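Local coordinates for protein lactaldehyde dehydrogenase (Methanocaldococcus jannaschii, PDB 3PQA) that oxidises lactaldehyde to lactate with NAD, in preference to NADP, as a step in the biosynthesis of coenzyme F420, at residues E94-A105 with N141-A152. Sequence-based numbering, arbitrary orientation.
Sequences EVERSIGTFKLA and NFPLNLSAHKIA
Glu94 reaches from helix 88-111 to the backbone of residues 142-145, on the segment that carries helix 145-156. Its CG stands anti to the backbone N (chi1 -177°) and the chain runs on extended, which carries the carboxylate across. Followed outward, Glu94 CG lies against Asn145 CB at 3.8 Å, CD packs on Phe142 CA, and OE1 sits beside Phe142 while pairing with Lys86 in a salt bridge. Glu94 OE2 accepts two backbone bonds: Asn145 N at 2.9 Å, fairly straight (160°) and on the anti lone pair, and Leu144 N at 2.8 Å, more bent and nearly in line with the C-O bond. Shortening Glu94 to an alanine is likely to leave the Leu144 and Asn145 amides without this acceptor and Lys86 without its carboxylate mate. Further along, Asn145 fits as a knob among Glu94, Arg97, Ser98 and Thr101, Asn145 OD1 2.9 Å from Thr101 OG1 and its ND2 bonded to Asp430. Thr101 answers as a knob among Asn145, Ala148, His149 and Ala152, with Thr101 CG2 over the His149 ring face in a CH-pi contact, 4.0 Å from the centroid. Farther on, Phe102 sets CE2 3.4 Å from Ala148 CB and its ring edge against Ile151 CG2. With the axes of 94-105 and 145-152 approaching to 8.7 Å and 6° from parallel, this is close knobs-into-holes helix packing in the aldehyde dehydrogenase fold, joined to a loop whose Asn141 side chain lies about 5 Å from that of Cys275, the probable catalytic cysteine.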
ATOM      1  N   GLU B  94     -30.902  -3.629  -2.017  1.00 12.73           N
ATOM      2  CA  GLU B  94     -30.003  -4.747  -2.356  1.00 13.21           C
ATOM      3  C   GLU B  94     -29.590  -4.722  -3.842  1.00 12.01           C
ATOM      4  O   GLU B  94     -28.411  -4.903  -4.176  1.00 12.65           O
ATOM      5  CB  GLU B  94     -30.583  -6.128  -1.987  1.00 14.78           C
ATOM      6  CG  GLU B  94     -29.575  -7.256  -2.286  1.00 17.81           C
ATOM      7  CD  GLU B  94     -30.055  -8.663  -1.994  1.00 15.39           C
ATOM      8  OE1 GLU B  94     -31.080  -8.852  -1.302  1.00 18.02           O
ATOM      9  OE2 GLU B  94     -29.369  -9.599  -2.467  1.00 17.92           O
ATOM     10  N   VAL B  95     -30.564  -4.497  -4.728  1.00 11.94           N
ATOM     11  CA  VAL B  95     -30.270  -4.456  -6.167  1.00 12.05           C
ATOM     12  C   VAL B  95     -29.256  -3.349  -6.488  1.00 11.46           C
ATOM     13  O   VAL B  95     -28.296  -3.585  -7.232  1.00 11.87           O
ATOM     14  CB  VAL B  95     -31.524  -4.298  -7.061  1.00 13.23           C
ATOM     15  CG1 VAL B  95     -31.101  -4.273  -8.524  1.00 14.23           C
ATOM     16  CG2 VAL B  95     -32.521  -5.436  -6.835  1.00 14.29           C
ATOM     17  N   GLU B  96     -29.469  -2.161  -5.916  1.00 12.35           N
ATOM     18  CA  GLU B  96     -28.550  -1.033  -6.101  1.00 13.66           C
ATOM     19  C   GLU B  96     -27.124  -1.372  -5.612  1.00 13.13           C
ATOM     20  O   GLU B  96     -26.132  -1.062  -6.299  1.00 13.66           O
ATOM     21  CB  GLU B  96     -29.102   0.225  -5.420  1.00 18.95           C
ATOM     22  CG  GLU B  96     -28.409   1.524  -5.822  1.00 22.59           C
ATOM     23  CD  GLU B  96     -28.665   1.932  -7.274  1.00 20.10           C
ATOM     24  OE1 GLU B  96     -29.742   1.604  -7.827  1.00 22.78           O
ATOM     25  OE2 GLU B  96     -27.791   2.613  -7.862  1.00 22.91           O
ATOM     26  N   ARG B  97     -27.013  -2.041  -4.462  1.00 12.01           N
ATOM     27  CA  ARG B  97     -25.706  -2.484  -3.964  1.00 13.07           C
ATOM     28  C   ARG B  97     -25.009  -3.430  -4.946  1.00 11.00           C
ATOM     29  O   ARG B  97     -23.797  -3.326  -5.171  1.00 11.59           O
ATOM     30  CB  ARG B  97     -25.829  -3.200  -2.623  1.00 21.01           C
ATOM     31  CG  ARG B  97     -26.708  -2.519  -1.632  1.00 25.05           C
ATOM     32  CD  ARG B  97     -25.944  -1.656  -0.723  1.00 23.93           C
ATOM     33  NE  ARG B  97     -25.407  -2.419   0.399  1.00 26.49           N
ATOM     34  CZ  ARG B  97     -24.954  -1.860   1.519  1.00 25.13           C
ATOM     35  NH1 ARG B  97     -24.462  -2.618   2.485  1.00 27.17           N
ATOM     36  NH2 ARG B  97     -25.002  -0.539   1.675  1.00 27.15           N
ATOM     37  N   SER B  98     -25.772  -4.383  -5.494  1.00 10.53           N
ATOM     38  CA  SER B  98     -25.207  -5.369  -6.417  1.00 10.98           C
ATOM     39  C   SER B  98     -24.614  -4.722  -7.665  1.00 10.86           C
ATOM     40  O   SER B  98     -23.583  -5.182  -8.155  1.00 11.35           O
ATOM     41  CB  SER B  98     -26.233  -6.467  -6.759  1.00 12.75           C
ATOM     42  OG  SER B  98     -27.184  -6.023  -7.710  1.00 16.33           O
ATOM     43  N   ILE B  99     -25.253  -3.650  -8.148  1.00 11.68           N
ATOM     44  CA  ILE B  99     -24.724  -2.885  -9.294  1.00 12.53           C
ATOM     45  C   ILE B  99     -23.353  -2.341  -8.902  1.00 11.23           C
ATOM     46  O   ILE B  99     -22.374  -2.487  -9.658  1.00 12.05           O
ATOM     47  CB  ILE B  99     -25.663  -1.721  -9.699  1.00 14.11           C
ATOM     48  CG1 ILE B  99     -27.023  -2.276 -10.145  1.00 14.16           C
ATOM     49  CG2 ILE B  99     -25.059  -0.907 -10.820  1.00 14.21           C
ATOM     50  CD1 ILE B  99     -28.150  -1.241 -10.122  1.00 14.44           C
ATOM     51  N   GLY B 100     -23.293  -1.742  -7.714  1.00 10.56           N
ATOM     52  CA  GLY B 100     -22.041  -1.197  -7.184  1.00 11.08           C
ATOM     53  C   GLY B 100     -20.925  -2.229  -7.034  1.00 11.05           C
ATOM     54  O   GLY B 100     -19.761  -1.946  -7.330  1.00 11.82           O
ATOM     55  N   THR B 101     -21.281  -3.430  -6.587  1.00 10.84           N
ATOM     56  CA  THR B 101     -20.310  -4.502  -6.389  1.00 10.63           C
ATOM     57  C   THR B 101     -19.679  -4.940  -7.710  1.00  9.74           C
ATOM     58  O   THR B 101     -18.464  -5.126  -7.792  1.00  9.52           O
ATOM     59  CB  THR B 101     -20.992  -5.682  -5.658  1.00 11.37           C
ATOM     60  OG1 THR B 101     -21.412  -5.207  -4.377  1.00 12.29           O
ATOM     61  CG2 THR B 101     -20.048  -6.863  -5.472  1.00 12.19           C
ATOM     62  N   PHE B 102     -20.508  -5.123  -8.743  1.00 10.20           N
ATOM     63  CA  PHE B 102     -19.962  -5.458 -10.057  1.00 10.95           C
ATOM     64  C   PHE B 102     -19.091  -4.336 -10.615  1.00 10.57           C
ATOM     65  O   PHE B 102     -18.030  -4.604 -11.176  1.00 11.18           O
ATOM     66  CB  PHE B 102     -21.066  -5.920 -11.026  1.00 13.15           C
ATOM     67  CG  PHE B 102     -21.430  -7.372 -10.855  1.00 13.79           C
ATOM     68  CD1 PHE B 102     -20.604  -8.374 -11.369  1.00 13.32           C
ATOM     69  CD2 PHE B 102     -22.585  -7.744 -10.153  1.00 13.37           C
ATOM     70  CE1 PHE B 102     -20.930  -9.736 -11.199  1.00 13.81           C
ATOM     71  CE2 PHE B 102     -22.909  -9.091  -9.978  1.00 13.86           C
ATOM     72  CZ  PHE B 102     -22.082 -10.083 -10.500  1.00 13.39           C
ATOM     73  N   LYS B 103     -19.517  -3.083 -10.438  1.00 11.06           N
ATOM     74  CA  LYS B 103     -18.709  -1.950 -10.921  1.00 12.21           C
ATOM     75  C   LYS B 103     -17.363  -1.793 -10.213  1.00 11.22           C
ATOM     76  O   LYS B 103     -16.363  -1.456 -10.845  1.00 11.35           O
ATOM     77  CB  LYS B 103     -19.488  -0.648 -10.852  1.00 16.75           C
ATOM     78  CG  LYS B 103     -20.659  -0.628 -11.790  1.00 18.30           C
ATOM     79  CD  LYS B 103     -21.313   0.724 -11.829  1.00 18.38           C
ATOM     80  CE  LYS B 103     -22.221   0.787 -13.051  1.00 18.92           C
ATOM     81  NZ  LYS B 103     -22.758   2.166 -13.251  1.00 19.24           N
ATOM     82  N   LEU B 104     -17.348  -2.050  -8.912  1.00 10.22           N
ATOM     83  CA  LEU B 104     -16.123  -1.970  -8.133  1.00 10.39           C
ATOM     84  C   LEU B 104     -15.143  -3.059  -8.539  1.00 10.11           C
ATOM     85  O   LEU B 104     -13.928  -2.829  -8.605  1.00 10.99           O
ATOM     86  CB  LEU B 104     -16.415  -2.034  -6.631  1.00 12.96           C
ATOM     87  CG  LEU B 104     -15.288  -1.519  -5.732  1.00 13.81           C
ATOM     88  CD1 LEU B 104     -14.905  -0.090  -6.086  1.00 13.26           C
ATOM     89  CD2 LEU B 104     -15.696  -1.608  -4.263  1.00 13.22           C
ATOM     90  N   ALA B 105     -15.660  -4.257  -8.819  1.00 10.05           N
ATOM     91  CA  ALA B 105     -14.795  -5.309  -9.330  1.00  9.66           C
ATOM     92  C   ALA B 105     -14.155  -4.914 -10.664  1.00  9.56           C
ATOM     93  O   ALA B 105     -12.963  -5.163 -10.877  1.00  9.90           O
ATOM     94  CB  ALA B 105     -15.573  -6.593  -9.484  1.00  9.83           C
ATOM     95  N   ASN B 141     -30.637 -14.853   1.998  1.00 13.07           N
ATOM     96  CA  ASN B 141     -31.088 -13.572   2.582  1.00 13.12           C
ATOM     97  C   ASN B 141     -30.749 -12.313   1.779  1.00 13.24           C
ATOM     98  O   ASN B 141     -31.578 -11.401   1.661  1.00 13.26           O
ATOM     99  CB  ASN B 141     -30.667 -13.441   4.069  1.00 14.16           C
ATOM    100  CG  ASN B 141     -29.157 -13.479   4.271  1.00 13.33           C
ATOM    101  OD1 ASN B 141     -28.402 -13.935   3.406  1.00 14.31           O
ATOM    102  ND2 ASN B 141     -28.705 -12.973   5.422  1.00 14.28           N
ATOM    103  N   PHE B 142     -29.537 -12.264   1.224  1.00 13.50           N
ATOM    104  CA  PHE B 142     -29.162 -11.232   0.261  1.00 13.85           C
ATOM    105  C   PHE B 142     -28.600 -11.991  -0.945  1.00 13.97           C
ATOM    106  O   PHE B 142     -27.412 -11.873  -1.271  1.00 14.44           O
ATOM    107  CB  PHE B 142     -28.159 -10.225   0.868  1.00 15.09           C
ATOM    108  CG  PHE B 142     -28.739  -9.408   2.003  1.00 15.39           C
ATOM    109  CD1 PHE B 142     -29.119  -8.084   1.802  1.00 15.34           C
ATOM    110  CD2 PHE B 142     -28.950  -9.991   3.263  1.00 15.31           C
ATOM    111  CE1 PHE B 142     -29.688  -7.330   2.862  1.00 15.55           C
ATOM    112  CE2 PHE B 142     -29.532  -9.266   4.319  1.00 15.51           C
ATOM    113  CZ  PHE B 142     -29.898  -7.930   4.117  1.00 15.47           C
ATOM    114  N   PRO B 143     -29.467 -12.780  -1.611  1.00 13.89           N
ATOM    115  CA  PRO B 143     -28.998 -13.690  -2.658  1.00 13.86           C
ATOM    116  C   PRO B 143     -28.411 -12.985  -3.877  1.00 13.76           C
ATOM    117  O   PRO B 143     -27.606 -13.580  -4.599  1.00 14.55           O
ATOM    118  CB  PRO B 143     -30.270 -14.472  -3.025  1.00 14.52           C
ATOM    119  CG  PRO B 143     -31.387 -13.518  -2.728  1.00 14.04           C
ATOM    120  CD  PRO B 143     -30.945 -12.764  -1.511  1.00 14.58           C
ATOM    121  N   LEU B 144     -28.803 -11.741  -4.125  1.00 13.34           N
ATOM    122  CA  LEU B 144     -28.265 -11.041  -5.278  1.00 13.64           C
ATOM    123  C   LEU B 144     -26.923 -10.397  -4.921  1.00 13.45           C
ATOM    124  O   LEU B 144     -25.908 -10.695  -5.547  1.00 12.42           O
ATOM    125  CB  LEU B 144     -29.251 -10.018  -5.844  1.00 15.03           C
ATOM    126  CG  LEU B 144     -28.778  -9.165  -7.029  1.00 15.46           C
ATOM    127  CD1 LEU B 144     -28.392 -10.033  -8.218  1.00 15.20           C
ATOM    128  CD2 LEU B 144     -29.846  -8.142  -7.426  1.00 15.13           C
ATOM    129  N   ASN B 145     -26.909  -9.530  -3.915  1.00 13.69           N
ATOM    130  CA  ASN B 145     -25.635  -8.872  -3.568  1.00 14.20           C
ATOM    131  C   ASN B 145     -24.576  -9.815  -2.982  1.00 12.55           C
ATOM    132  O   ASN B 145     -23.389  -9.644  -3.252  1.00 12.07           O
ATOM    133  CB  ASN B 145     -25.825  -7.619  -2.692  1.00 15.86           C
ATOM    134  CG  ASN B 145     -24.582  -6.709  -2.684  1.00 15.95           C
ATOM    135  OD1 ASN B 145     -23.919  -6.519  -3.716  1.00 15.95           O
ATOM    136  ND2 ASN B 145     -24.269  -6.149  -1.529  1.00 15.99           N
ATOM    137  N   LEU B 146     -24.983 -10.809  -2.193  1.00 12.42           N
ATOM    138  CA  LEU B 146     -23.989 -11.730  -1.647  1.00 13.56           C
ATOM    139  C   LEU B 146     -23.446 -12.693  -2.711  1.00 13.06           C
ATOM    140  O   LEU B 146     -22.323 -13.167  -2.583  1.00 13.80           O
ATOM    141  CB  LEU B 146     -24.480 -12.461  -0.396  1.00 15.98           C
ATOM    142  CG  LEU B 146     -24.687 -11.564   0.832  1.00 16.00           C
ATOM    143  CD1 LEU B 146     -25.191 -12.370   2.030  1.00 16.35           C
ATOM    144  CD2 LEU B 146     -23.413 -10.802   1.211  1.00 16.30           C
ATOM    145  N   SER B 147     -24.244 -12.973  -3.748  1.00 12.39           N
ATOM    146  CA  SER B 147     -23.720 -13.624  -4.965  1.00 11.98           C
ATOM    147  C   SER B 147     -22.735 -12.703  -5.694  1.00 11.55           C
ATOM    148  O   SER B 147     -21.662 -13.152  -6.120  1.00 11.92           O
ATOM    149  CB  SER B 147     -24.853 -14.069  -5.897  1.00 12.75           C
ATOM    150  OG  SER B 147     -25.601 -15.133  -5.303  1.00 13.71           O
ATOM    151  N   ALA B 148     -23.086 -11.415  -5.808  1.00 10.56           N
ATOM    152  CA  ALA B 148     -22.228 -10.444  -6.483  1.00  9.81           C
ATOM    153  C   ALA B 148     -20.866 -10.348  -5.771  1.00  9.05           C
ATOM    154  O   ALA B 148     -19.822 -10.226  -6.412  1.00  9.28           O
ATOM    155  CB  ALA B 148     -22.907  -9.066  -6.575  1.00 11.22           C
ATOM    156  N   HIS B 149     -20.891 -10.425  -4.448  1.00  8.92           N
ATOM    157  CA  HIS B 149     -19.654 -10.344  -3.652  1.00  9.22           C
ATOM    158  C   HIS B 149     -18.731 -11.540  -3.822  1.00  9.35           C
ATOM    159  O   HIS B 149     -17.578 -11.481  -3.391  1.00  9.46           O
ATOM    160  CB  HIS B 149     -19.969 -10.109  -2.173  1.00 12.03           C
ATOM    161  CG  HIS B 149     -20.077  -8.662  -1.819  1.00 12.70           C
ATOM    162  ND1 HIS B 149     -18.989  -7.820  -1.826  1.00 12.52           N
ATOM    163  CD2 HIS B 149     -21.143  -7.906  -1.466  1.00 12.50           C
ATOM    164  CE1 HIS B 149     -19.379  -6.606  -1.475  1.00 12.73           C
ATOM    165  NE2 HIS B 149     -20.679  -6.631  -1.247  1.00 12.79           N
ATOM    166  N   LYS B 150     -19.222 -12.624  -4.436  1.00 10.02           N
ATOM    167  CA  LYS B 150     -18.363 -13.758  -4.769  1.00 11.68           C
ATOM    168  C   LYS B 150     -18.057 -13.839  -6.266  1.00  9.90           C
ATOM    169  O   LYS B 150     -16.908 -14.062  -6.659  1.00 10.78           O
ATOM    170  CB  LYS B 150     -18.986 -15.077  -4.306  1.00 16.11           C
ATOM    171  CG  LYS B 150     -19.249 -15.148  -2.800  1.00 17.46           C
ATOM    172  CD  LYS B 150     -19.684 -16.545  -2.369  1.00 17.65           C
ATOM    173  CE  LYS B 150     -20.255 -16.532  -0.931  1.00 17.92           C
ATOM    174  NZ  LYS B 150     -19.224 -16.124   0.078  1.00 18.08           N
ATOM    175  N   ILE B 151     -19.098 -13.706  -7.093  1.00  8.99           N
ATOM    176  CA  ILE B 151     -18.954 -13.732  -8.553  1.00 10.09           C
ATOM    177  C   ILE B 151     -18.071 -12.612  -9.105  1.00  8.55           C
ATOM    178  O   ILE B 151     -17.171 -12.883  -9.912  1.00  8.92           O
ATOM    179  CB  ILE B 151     -20.336 -13.722  -9.264  1.00 13.06           C
ATOM    180  CG1 ILE B 151     -21.141 -14.960  -8.846  1.00 13.47           C
ATOM    181  CG2 ILE B 151     -20.174 -13.678 -10.803  1.00 13.51           C
ATOM    182  CD1 ILE B 151     -22.609 -14.898  -9.259  1.00 14.14           C
ATOM    183  N   ALA B 152     -18.346 -11.371  -8.702  1.00  8.63           N
ATOM    184  CA  ALA B 152     -17.606 -10.231  -9.246  1.00  8.46           C
ATOM    185  C   ALA B 152     -16.076 -10.347  -8.999  1.00  8.03           C
ATOM    186  O   ALA B 152     -15.286 -10.284  -9.964  1.00  8.56           O
ATOM    187  CB  ALA B 152     -18.169  -8.914  -8.718  1.00  9.12           C
TER